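Local coordinates for sterol regulatory element-binding protein cleavage-activating protein (Schizosaccharomyces pombe, PDB 4YHC) that escorts the membrane-bound transcription factor precursor sre1 so that it can be processed when sterol or oxygen is low, this chain being the escort's WD40 domain, at residues L362-S373 against E406-Q417; S432-P440 against A450-A458. The protein carries 9 engineered substitutions. One frame throughout, in Å; residues are numbered along the deposited sequence.

Interaction 1: residues L362-S373 against E406-Q417; sequences LYIFGMRRKSSS and ETQVWEVWMYSQ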
loop_
_atom_site.group_PDB
_atom_site.type_symbol
_atom_site.label_atom_id
_atom_site.label_comp_id
_atom_site.label_asym_id
_atom_site.label_seq_id
_atom_site.Cartn_x
_atom_site.Cartn_y
_atom_site.Cartn_z
ATOM N N LEU A 362 -2.675 5.671 11.595
ATOM C CA LEU A 362 -3.253 6.500 12.637
ATOM C C LEU A 362 -4.753 6.840 12.454
ATOM O O LEU A 362 -5.434 7.134 13.443
ATOM C CB LEU A 362 -2.487 7.837 12.795
ATOM C CG LEU A 362 -1.137 7.722 13.491
ATOM C CD1 LEU A 362 -0.521 9.127 13.635
ATOM C CD2 LEU A 362 -1.317 7.099 14.863
ATOM N N TYR A 363 -5.234 6.867 11.216
ATOM C CA TYR A 363 -6.629 7.140 10.944
ATOM C C TYR A 363 -7.262 6.023 10.094
ATOM O O TYR A 363 -6.599 5.431 9.155
ATOM C CB TYR A 363 -6.742 8.413 10.170
ATOM C CG TYR A 363 -6.276 9.647 10.876
ATOM C CD1 TYR A 363 -7.120 10.339 11.727
ATOM C CD2 TYR A 363 -5.000 10.127 10.706
ATOM C CE1 TYR A 363 -6.717 11.434 12.447
ATOM C CE2 TYR A 363 -4.580 11.253 11.422
ATOM C CZ TYR A 363 -5.451 11.893 12.280
ATOM O OH TYR A 363 -5.095 13.006 12.942
ATOM N N ILE A 364 -8.518 5.718 10.409
ATOM C CA ILE A 364 -9.337 4.878 9.540
ATOM C C ILE A 364 -10.409 5.766 8.892
ATOM O O ILE A 364 -11.044 6.571 9.569
ATOM C CB ILE A 364 -10.048 3.757 10.308
ATOM C CG1 ILE A 364 -9.099 3.030 11.211
ATOM C CG2 ILE A 364 -10.777 2.791 9.347
ATOM C CD1 ILE A 364 -9.800 2.218 12.239
ATOM N N PHE A 365 -10.651 5.577 7.608
ATOM C CA PHE A 365 -11.708 6.289 6.913
ATOM C C PHE A 365 -12.602 5.305 6.260
ATOM O O PHE A 365 -12.168 4.234 5.825
ATOM C CB PHE A 365 -11.150 7.225 5.856
ATOM C CG PHE A 365 -10.178 8.286 6.412
ATOM C CD1 PHE A 365 -10.668 9.487 6.942
ATOM C CD2 PHE A 365 -8.824 8.094 6.385
ATOM C CE1 PHE A 365 -9.814 10.482 7.441
ATOM C CE2 PHE A 365 -7.950 9.093 6.889
ATOM C CZ PHE A 365 -8.441 10.272 7.431
ATOM N N GLY A 366 -13.849 5.696 6.097
ATOM C CA GLY A 366 -14.779 4.839 5.447
ATOM C C GLY A 366 -15.935 5.530 4.806
ATOM O O GLY A 366 -16.208 6.678 5.132
ATOM N N MET A 367 -16.658 4.800 3.917
ATOM C CA MET A 367 -17.854 5.301 3.278
ATOM C C MET A 367 -18.902 4.173 3.160
ATOM O O MET A 367 -18.554 3.051 2.782
ATOM C CB MET A 367 -17.543 5.796 1.868
ATOM C CG MET A 367 -16.738 7.072 1.805
ATOM S SD MET A 367 -16.730 7.843 0.159
ATOM C CE MET A 367 -18.423 8.401 -0.003
ATOM N N ARG A 368 -20.161 4.489 3.408
ATOM C CA ARG A 368 -21.308 3.545 3.134
ATOM C C ARG A 368 -22.489 4.278 2.541
ATOM O O ARG A 368 -22.753 5.430 2.934
ATOM C CB ARG A 368 -21.832 2.834 4.371
ATOM C CG ARG A 368 -21.883 3.655 5.620
ATOM C CD ARG A 368 -22.310 2.782 6.787
ATOM N NE ARG A 368 -23.710 2.497 6.736
ATOM C CZ ARG A 368 -24.629 3.127 7.456
ATOM N NH1 ARG A 368 -24.308 4.084 8.337
ATOM N NH2 ARG A 368 -25.889 2.780 7.297
ATOM N N ARG A 369 -23.152 3.642 1.586
ATOM C CA ARG A 369 -24.370 4.210 1.038
ATOM C C ARG A 369 -25.496 3.816 2.002
ATOM O O ARG A 369 -25.763 2.671 2.100
ATOM C CB ARG A 369 -24.634 3.741 -0.407
ATOM C CG ARG A 369 -25.799 4.522 -1.061
ATOM C CD ARG A 369 -26.450 3.876 -2.252
ATOM N NE ARG A 369 -25.482 3.178 -3.026
ATOM C CZ ARG A 369 -25.304 1.877 -2.989
ATOM N NH1 ARG A 369 -26.085 1.107 -2.236
ATOM N NH2 ARG A 369 -24.336 1.343 -3.716
ATOM N N LYS A 370 -26.075 4.765 2.750
ATOM C CA LYS A 370 -27.248 4.539 3.610
ATOM C C LYS A 370 -28.542 4.302 2.849
ATOM O O LYS A 370 -29.313 3.468 3.241
ATOM C CB LYS A 370 -27.514 5.721 4.515
ATOM C CG LYS A 370 -26.502 5.856 5.629
ATOM C CD LYS A 370 -26.977 6.847 6.684
ATOM C CE LYS A 370 -26.539 8.251 6.386
ATOM N NZ LYS A 370 -26.992 9.089 7.499
ATOM N N SER A 371 -28.775 5.031 1.761
ATOM C CA SER A 371 -30.076 4.986 1.090
ATOM C C SER A 371 -30.053 5.600 -0.297
ATOM O O SER A 371 -29.172 6.393 -0.646
ATOM C CB SER A 371 -31.124 5.741 1.903
ATOM O OG SER A 371 -30.884 7.153 1.821
ATOM N N SER A 372 -31.051 5.248 -1.088
ATOM C CA SER A 372 -31.241 5.901 -2.358
ATOM C C SER A 372 -32.706 5.975 -2.733
ATOM O O SER A 372 -33.518 5.186 -2.239
ATOM C CB SER A 372 -30.451 5.215 -3.453
ATOM O OG SER A 372 -30.761 3.847 -3.516
ATOM N N SER A 373 -33.033 6.946 -3.581
ATOM C CA SER A 373 -34.431 7.202 -3.959
ATOM C C SER A 373 -34.529 7.874 -5.301
ATOM O O SER A 373 -33.727 8.772 -5.638
ATOM C CB SER A 373 -35.128 8.066 -2.918
ATOM O OG SER A 373 -36.441 7.610 -2.720
ATOM N N GLU A 406 -31.219 9.164 -9.487
ATOM C CA GLU A 406 -31.536 8.944 -8.086
ATOM C C GLU A 406 -30.677 9.735 -7.114
ATOM O O GLU A 406 -29.527 10.105 -7.394
ATOM C CB GLU A 406 -31.490 7.445 -7.738
ATOM C CG GLU A 406 -30.175 6.758 -8.011
ATOM C CD GLU A 406 -30.196 5.295 -7.581
ATOM O OE1 GLU A 406 -29.947 5.017 -6.380
ATOM O OE2 GLU A 406 -30.465 4.418 -8.446
ATOM N N THR A 407 -31.277 9.931 -5.953
ATOM C CA THR A 407 -30.715 10.654 -4.861
ATOM C C THR A 407 -30.230 9.602 -3.841
ATOM O O THR A 407 -30.942 8.648 -3.558
ATOM C CB THR A 407 -31.788 11.594 -4.251
ATOM O OG1 THR A 407 -32.040 12.662 -5.178
ATOM C CG2 THR A 407 -31.349 12.142 -2.969
ATOM N N GLN A 408 -28.998 9.765 -3.355
ATOM C CA GLN A 408 -28.385 8.826 -2.437
ATOM C C GLN A 408 -27.876 9.546 -1.224
ATOM O O GLN A 408 -27.366 10.671 -1.322
ATOM C CB GLN A 408 -27.198 8.123 -3.117
ATOM C CG GLN A 408 -27.536 7.251 -4.305
ATOM C CD GLN A 408 -26.322 6.898 -5.173
ATOM O OE1 GLN A 408 -25.200 7.373 -4.959
ATOM N NE2 GLN A 408 -26.564 6.114 -6.199
ATOM N N VAL A 409 -27.986 8.926 -0.069
ATOM C CA VAL A 409 -27.415 9.467 1.107
ATOM C C VAL A 409 -26.247 8.553 1.439
ATOM O O VAL A 409 -26.450 7.318 1.525
ATOM C CB VAL A 409 -28.363 9.459 2.299
ATOM C CG1 VAL A 409 -27.671 10.065 3.477
ATOM C CG2 VAL A 409 -29.628 10.299 2.002
ATOM N N TRP A 410 -25.070 9.148 1.629
ATOM C CA TRP A 410 -23.838 8.398 2.066
ATOM C C TRP A 410 -23.411 8.842 3.432
ATOM O O TRP A 410 -23.727 9.998 3.882
ATOM C CB TRP A 410 -22.728 8.634 1.068
ATOM C CG TRP A 410 -22.988 8.101 -0.281
ATOM C CD1 TRP A 410 -23.797 8.630 -1.227
ATOM C CD2 TRP A 410 -22.399 6.921 -0.864
ATOM N NE1 TRP A 410 -23.797 7.811 -2.365
ATOM C CE2 TRP A 410 -22.887 6.806 -2.182
ATOM C CE3 TRP A 410 -21.463 5.983 -0.411
ATOM C CZ2 TRP A 410 -22.547 5.756 -3.017
ATOM C CZ3 TRP A 410 -21.066 4.936 -1.279
ATOM C CH2 TRP A 410 -21.634 4.828 -2.558
ATOM N N GLU A 411 -22.766 7.951 4.174
ATOM C CA GLU A 411 -22.130 8.325 5.392
ATOM C C GLU A 411 -20.605 8.214 5.101
ATOM O O GLU A 411 -20.137 7.203 4.563
ATOM C CB GLU A 411 -22.545 7.462 6.568
ATOM C CG GLU A 411 -21.781 7.829 7.842
ATOM C CD GLU A 411 -21.739 6.742 8.896
ATOM O OE1 GLU A 411 -21.994 5.548 8.588
ATOM O OE2 GLU A 411 -21.390 7.081 10.057
ATOM N N VAL A 412 -19.906 9.318 5.312
ATOM C CA VAL A 412 -18.428 9.399 5.275
ATOM C C VAL A 412 -17.921 9.496 6.669
ATOM O O VAL A 412 -18.358 10.364 7.455
ATOM C CB VAL A 412 -17.971 10.624 4.525
ATOM C CG1 VAL A 412 -16.503 10.504 4.156
ATOM C CG2 VAL A 412 -18.812 10.768 3.300
ATOM N N TRP A 413 -17.009 8.622 7.058
ATOM C CA TRP A 413 -16.603 8.662 8.446
ATOM C C TRP A 413 -15.115 8.486 8.646
ATOM O O TRP A 413 -14.403 7.999 7.771
ATOM C CB TRP A 413 -17.371 7.611 9.279
ATOM C CG TRP A 413 -17.282 6.180 8.758
ATOM C CD1 TRP A 413 -18.131 5.561 7.989
ATOM C CD2 TRP A 413 -16.244 5.235 9.068
ATOM N NE1 TRP A 413 -17.706 4.258 7.744
ATOM C CE2 TRP A 413 -16.554 4.040 8.419
ATOM C CE3 TRP A 413 -15.107 5.293 9.828
ATOM C CZ2 TRP A 413 -15.716 2.893 8.482
ATOM C CZ3 TRP A 413 -14.270 4.189 9.872
ATOM C CH2 TRP A 413 -14.611 2.984 9.221
ATOM N N MET A 414 -14.666 8.844 9.847
ATOM C CA MET A 414 -13.287 8.651 10.220
ATOM C C MET A 414 -13.175 8.224 11.623
ATOM O O MET A 414 -14.036 8.510 12.429
ATOM C CB MET A 414 -12.516 9.947 10.022
ATOM C CG MET A 414 -13.047 11.167 10.780
ATOM S SD MET A 414 -11.794 12.538 10.995
ATOM C CE MET A 414 -10.460 11.785 11.890
ATOM N N TYR A 415 -12.096 7.531 11.928
ATOM C CA TYR A 415 -11.762 7.154 13.262
ATOM C C TYR A 415 -10.276 7.483 13.509
ATOM O O TYR A 415 -9.383 7.009 12.774
ATOM C CB TYR A 415 -12.016 5.657 13.480
ATOM C CG TYR A 415 -11.759 5.189 14.915
ATOM C CD1 TYR A 415 -12.631 5.572 15.956
ATOM C CD2 TYR A 415 -10.674 4.385 15.218
ATOM C CE1 TYR A 415 -12.399 5.167 17.275
ATOM C CE2 TYR A 415 -10.420 3.998 16.514
ATOM C CZ TYR A 415 -11.293 4.372 17.537
ATOM O OH TYR A 415 -11.009 3.961 18.806
ATOM N N SER A 416 -10.012 8.278 14.555
ATOM C CA SER A 416 -8.650 8.594 14.961
ATOM C C SER A 416 -8.239 7.571 15.996
ATOM O O SER A 416 -8.795 7.581 17.124
ATOM C CB SER A 416 -8.607 10.004 15.556
ATOM O OG SER A 416 -7.316 10.251 16.084
ATOM N N GLN A 417 -7.320 6.661 15.620
ATOM C CA GLN A 417 -6.997 5.534 16.460
ATOM C C GLN A 417 -6.304 5.985 17.733
ATOM O O GLN A 417 -6.421 5.285 18.749
ATOM C CB GLN A 417 -6.081 4.528 15.772
ATOM C CG GLN A 417 -6.565 4.062 14.420
ATOM C CD GLN A 417 -6.435 2.587 14.155
ATOM O OE1 GLN A 417 -7.027 1.798 14.871
ATOM N NE2 GLN A 417 -5.763 2.201 13.008
HETATM O O HOH W 1 -4.947 9.143 15.292
#

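Interaction 2: residues S432-P440 against A450-A458; sequences SLIIADPGP and AIVLGNYVA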
loop_
_atom_site.group_PDB
_atom_site.type_symbol
_atom_site.label_atom_id
_atom_site.label_comp_id
_atom_site.label_asym_id
_atom_site.label_seq_id
_atom_site.Cartn_x
_atom_site.Cartn_y
_atom_site.Cartn_z
ATOM N N SER A 432 -27.298 11.332 -8.327
ATOM C CA SER A 432 -26.022 10.614 -8.330
ATOM C C SER A 432 -25.811 9.786 -9.597
ATOM O O SER A 432 -26.679 9.060 -10.030
ATOM C CB SER A 432 -25.915 9.703 -7.114
ATOM O OG SER A 432 -24.694 8.950 -7.153
ATOM N N LEU A 433 -24.621 9.850 -10.165
ATOM C CA LEU A 433 -24.232 8.882 -11.193
ATOM C C LEU A 433 -23.470 7.638 -10.646
ATOM O O LEU A 433 -22.834 6.907 -11.392
ATOM C CB LEU A 433 -23.371 9.604 -12.205
ATOM C CG LEU A 433 -24.134 10.391 -13.266
ATOM C CD1 LEU A 433 -25.437 11.005 -12.780
ATOM C CD2 LEU A 433 -23.210 11.428 -13.855
ATOM N N ILE A 434 -23.512 7.390 -9.357
ATOM C CA ILE A 434 -22.783 6.257 -8.806
ATOM C C ILE A 434 -23.709 5.090 -8.575
ATOM O O ILE A 434 -24.593 5.169 -7.780
ATOM C CB ILE A 434 -22.065 6.644 -7.508
ATOM C CG1 ILE A 434 -20.998 7.699 -7.839
ATOM C CG2 ILE A 434 -21.342 5.442 -6.905
ATOM C CD1 ILE A 434 -20.656 8.601 -6.674
ATOM N N ILE A 435 -23.485 3.963 -9.241
ATOM C CA ILE A 435 -24.343 2.772 -8.941
ATOM C C ILE A 435 -23.593 1.625 -8.216
ATOM O O ILE A 435 -24.202 0.690 -7.715
ATOM C CB ILE A 435 -25.161 2.283 -10.163
ATOM C CG1 ILE A 435 -24.299 2.194 -11.425
ATOM C CG2 ILE A 435 -26.355 3.219 -10.370
ATOM C CD1 ILE A 435 -23.932 3.525 -12.067
ATOM N N ALA A 436 -22.292 1.767 -8.045
ATOM C CA ALA A 436 -21.509 0.733 -7.418
ATOM C C ALA A 436 -21.480 0.861 -5.892
ATOM O O ALA A 436 -21.691 1.930 -5.303
ATOM C CB ALA A 436 -20.094 0.748 -7.987
ATOM N N ASP A 437 -21.197 -0.244 -5.238
ATOM C CA ASP A 437 -20.783 -0.210 -3.852
ATOM C C ASP A 437 -19.336 0.358 -3.844
ATOM O O ASP A 437 -18.621 0.170 -4.781
ATOM C CB ASP A 437 -20.833 -1.619 -3.290
ATOM C CG ASP A 437 -22.260 -2.100 -3.046
ATOM O OD1 ASP A 437 -23.229 -1.281 -3.096
ATOM O OD2 ASP A 437 -22.396 -3.294 -2.753
ATOM N N PRO A 438 -18.927 1.014 -2.768
ATOM C CA PRO A 438 -17.598 1.641 -2.682
ATOM C C PRO A 438 -16.493 0.634 -2.627
ATOM O O PRO A 438 -16.724 -0.449 -2.195
ATOM C CB PRO A 438 -17.671 2.429 -1.393
ATOM C CG PRO A 438 -18.775 1.852 -0.615
ATOM C CD PRO A 438 -19.720 1.254 -1.561
ATOM N N GLY A 439 -15.321 0.985 -3.119
ATOM C CA GLY A 439 -14.181 0.097 -3.073
ATOM C C GLY A 439 -13.706 -0.169 -4.471
ATOM O O GLY A 439 -14.472 -0.098 -5.394
ATOM N N PRO A 440 -12.434 -0.469 -4.657
ATOM C CA PRO A 440 -11.437 -0.703 -3.674
ATOM C C PRO A 440 -10.890 0.622 -3.086
ATOM O O PRO A 440 -11.379 1.714 -3.402
ATOM C CB PRO A 440 -10.397 -1.539 -4.475
ATOM C CG PRO A 440 -10.408 -0.858 -5.807
ATOM C CD PRO A 440 -11.909 -0.675 -6.022
ATOM N N ALA A 450 -7.839 7.338 -0.717
ATOM C CA ALA A 450 -8.666 7.305 -1.915
ATOM C C ALA A 450 -9.632 6.112 -1.845
ATOM O O ALA A 450 -9.206 4.963 -1.565
ATOM C CB ALA A 450 -7.803 7.187 -3.178
ATOM N N ILE A 451 -10.906 6.393 -2.109
ATOM C CA ILE A 451 -11.972 5.395 -2.092
ATOM C C ILE A 451 -12.651 5.455 -3.476
ATOM O O ILE A 451 -13.185 6.466 -3.857
ATOM C CB ILE A 451 -13.025 5.662 -1.004
ATOM C CG1 ILE A 451 -12.360 5.528 0.359
ATOM C CG2 ILE A 451 -14.141 4.612 -1.088
ATOM C CD1 ILE A 451 -13.264 5.836 1.539
ATOM N N VAL A 452 -12.668 4.329 -4.189
ATOM C CA VAL A 452 -13.344 4.248 -5.489
ATOM C C VAL A 452 -14.861 4.214 -5.288
ATOM O O VAL A 452 -15.394 3.488 -4.436
ATOM C CB VAL A 452 -12.879 3.018 -6.288
ATOM C CG1 VAL A 452 -13.741 2.749 -7.527
ATOM C CG2 VAL A 452 -11.431 3.214 -6.750
ATOM N N LEU A 453 -15.547 4.993 -6.098
ATOM C CA LEU A 453 -17.022 5.032 -6.116
ATOM C C LEU A 453 -17.448 4.774 -7.536
ATOM O O LEU A 453 -17.596 5.720 -8.326
ATOM C CB LEU A 453 -17.472 6.429 -5.696
ATOM C CG LEU A 453 -17.732 6.685 -4.221
ATOM C CD1 LEU A 453 -17.208 5.694 -3.215
ATOM C CD2 LEU A 453 -17.394 8.132 -3.818
ATOM N N GLY A 454 -17.522 3.496 -7.929
ATOM C CA GLY A 454 -17.767 3.212 -9.356
ATOM C C GLY A 454 -16.703 3.652 -10.332
ATOM O O GLY A 454 -15.603 3.098 -10.356
ATOM N N ASN A 455 -16.995 4.662 -11.137
ATOM C CA ASN A 455 -16.000 5.168 -12.047
ATOM C C ASN A 455 -15.368 6.456 -11.587
ATOM O O ASN A 455 -14.653 7.056 -12.328
ATOM C CB ASN A 455 -16.577 5.319 -13.445
ATOM C CG ASN A 455 -17.815 6.137 -13.464
ATOM O OD1 ASN A 455 -18.662 6.003 -12.581
ATOM N ND2 ASN A 455 -17.905 7.050 -14.416
ATOM N N TYR A 456 -15.613 6.844 -10.338
ATOM C CA TYR A 456 -15.020 8.027 -9.751
ATOM C C TYR A 456 -14.114 7.613 -8.615
ATOM O O TYR A 456 -14.237 6.506 -8.119
ATOM C CB TYR A 456 -16.113 8.913 -9.169
ATOM C CG TYR A 456 -17.079 9.406 -10.246
ATOM C CD1 TYR A 456 -18.215 8.657 -10.579
ATOM C CD2 TYR A 456 -16.865 10.622 -10.923
ATOM C CE1 TYR A 456 -19.107 9.083 -11.580
ATOM C CE2 TYR A 456 -17.790 11.078 -11.910
ATOM C CZ TYR A 456 -18.904 10.283 -12.242
ATOM O OH TYR A 456 -19.866 10.622 -13.202
ATOM N N VAL A 457 -13.269 8.536 -8.179
ATOM C CA VAL A 457 -12.591 8.404 -6.921
ATOM C C VAL A 457 -12.794 9.604 -5.974
ATOM O O VAL A 457 -12.726 10.741 -6.407
ATOM C CB VAL A 457 -11.116 7.856 -7.020
ATOM C CG1 VAL A 457 -10.573 7.647 -8.435
ATOM C CG2 VAL A 457 -10.168 8.419 -5.998
ATOM N N ALA A 458 -13.016 9.271 -4.713
ATOM C CA ALA A 458 -13.131 10.241 -3.656
ATOM C C ALA A 458 -11.890 10.162 -2.837
ATOM O O ALA A 458 -11.497 9.068 -2.450
ATOM C CB ALA A 458 -14.293 9.929 -2.711
HETATM O O HOH W 2 -16.809 1.162 -6.558
#

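Interaction 1: residues L362-S373 against E406-Q417
Gly366 lies against one face of the Trp413 indole: its CA is 3.8 Å from the centroid of the five-membered ring and only 22° off the ring normal, a CH-pi contact. A CB on residue 366 would run into the ring, so glycine is what lets the indole lie across the backbone. The Trp413 ring carbons CZ3 and CH2 then reach the CG2 branch of Ile364. Trp413 stands with CG between its backbone N and carbonyl carbon (chi1 55°), which folds the ring over the partner strand, and its NE1 donates a hydrogen bond to Ser353 OG.

On the same side of the sheet, Arg368 NH1 donates to Glu411 OE1 at 2.7 Å in a salt bridge. The carboxylate oxygen lies near the guanidinium plane but is itself met from above the carboxylate plane, the two planes being 88° apart.

The other side carries a second CH-pi contact, Arg369 CB standing 3.6 Å from the centroid of the Trp410 six-membered ring, almost on its normal. Trp410 NE1 is bonded to Gln408 OE1 (3.0 Å), which fixes the indole's rotation; Ser432 also binds that oxygen. Further along, Met414 CE touches Tyr363 CD1 at 3.6 Å, while Phe365 and Val412 both pack on Val460.

Between these two layers the antiparallel backbone ladder runs from Leu362 to Ser373. Its register slips by one where Lys370 and Ser371 both face Val409: Ser371 N donates to Val409 O at 3.3 Å, and the bond from Lys370 N is weak. Such a slip is a classic beta bulge, here in neighbouring inner strands of a five-stranded antiparallel sheet of the WD40 domain.

Interaction 2: residues S432-P440 against A450-A458
Ile434 carries CG1 anti to its carbonyl carbon (chi1 -64°) and CG2 anti to its backbone N, and this spreads its branches over the turn opposite: CG1 lies 4.0 Å from Tyr456 CD1, CD1 meets Leu453 CB, and CG2 approaches the Leu453 carbonyl. Tyr456, with the same first torsion (-62°), extends its ring along the loop until OH comes 3.5 Å from Leu433 CD2. An alanine in place of Ile434 would take away both outer branches and would probably leave a gap between Leu453, Tyr456 and Trp410, which Ile434 also touches.

Beyond this cluster the backbones take over. Gly439 N donates to Val452 O at 2.8 Å, and Val452 N returns a bond to Pro440 O at 3.0 Å, running nearly along the carbonyl direction. The peptide before Pro440 is cis, and Gly439 adopts backbone angles that call for glycine. Pro438 CB rests on Leu453 CD1 (3.8 Å), and Pro440 CD lies against Val452 CB. A water accepts from Gly454 N (2.8 Å) and reaches the carbonyl oxygens of Asp437 and Gly439, bridging loop and turn. Ala436 CB packs on Gly454 CA at 3.7 Å.

Gly454, at positive phi, helps form the type II' turn from Leu453 to Tyr456, which closes a beta hairpin; the loop leading into strand 441-445 lies along this hairpin, itself part of the four-stranded antiparallel sheet of a WD40 propeller blade.

How the interactions relate
Along the chain, strand 363-374 comes first, and interaction 1 pairs it with strand 406-416 across an excursion that includes the unmodelled residues 377-404. Strand 421-432 follows, and the loop it leads into forms interaction 2 with the hairpin of strands 448-453 and 456-462, closing a shorter loop around strand 441-445. The two contacts are therefore in series, neither nested nor crossed. With centres about 12 Å apart they also touch: Gln408 NE2 probably bonds to Ile434 O (2.7 Å), Met367 CG packs on Ile451 CD1, and Arg369 forms a salt bridge with Asp437. These touches, rather than either contact alone, tie the five-stranded sheet to the four-stranded sheet beside it.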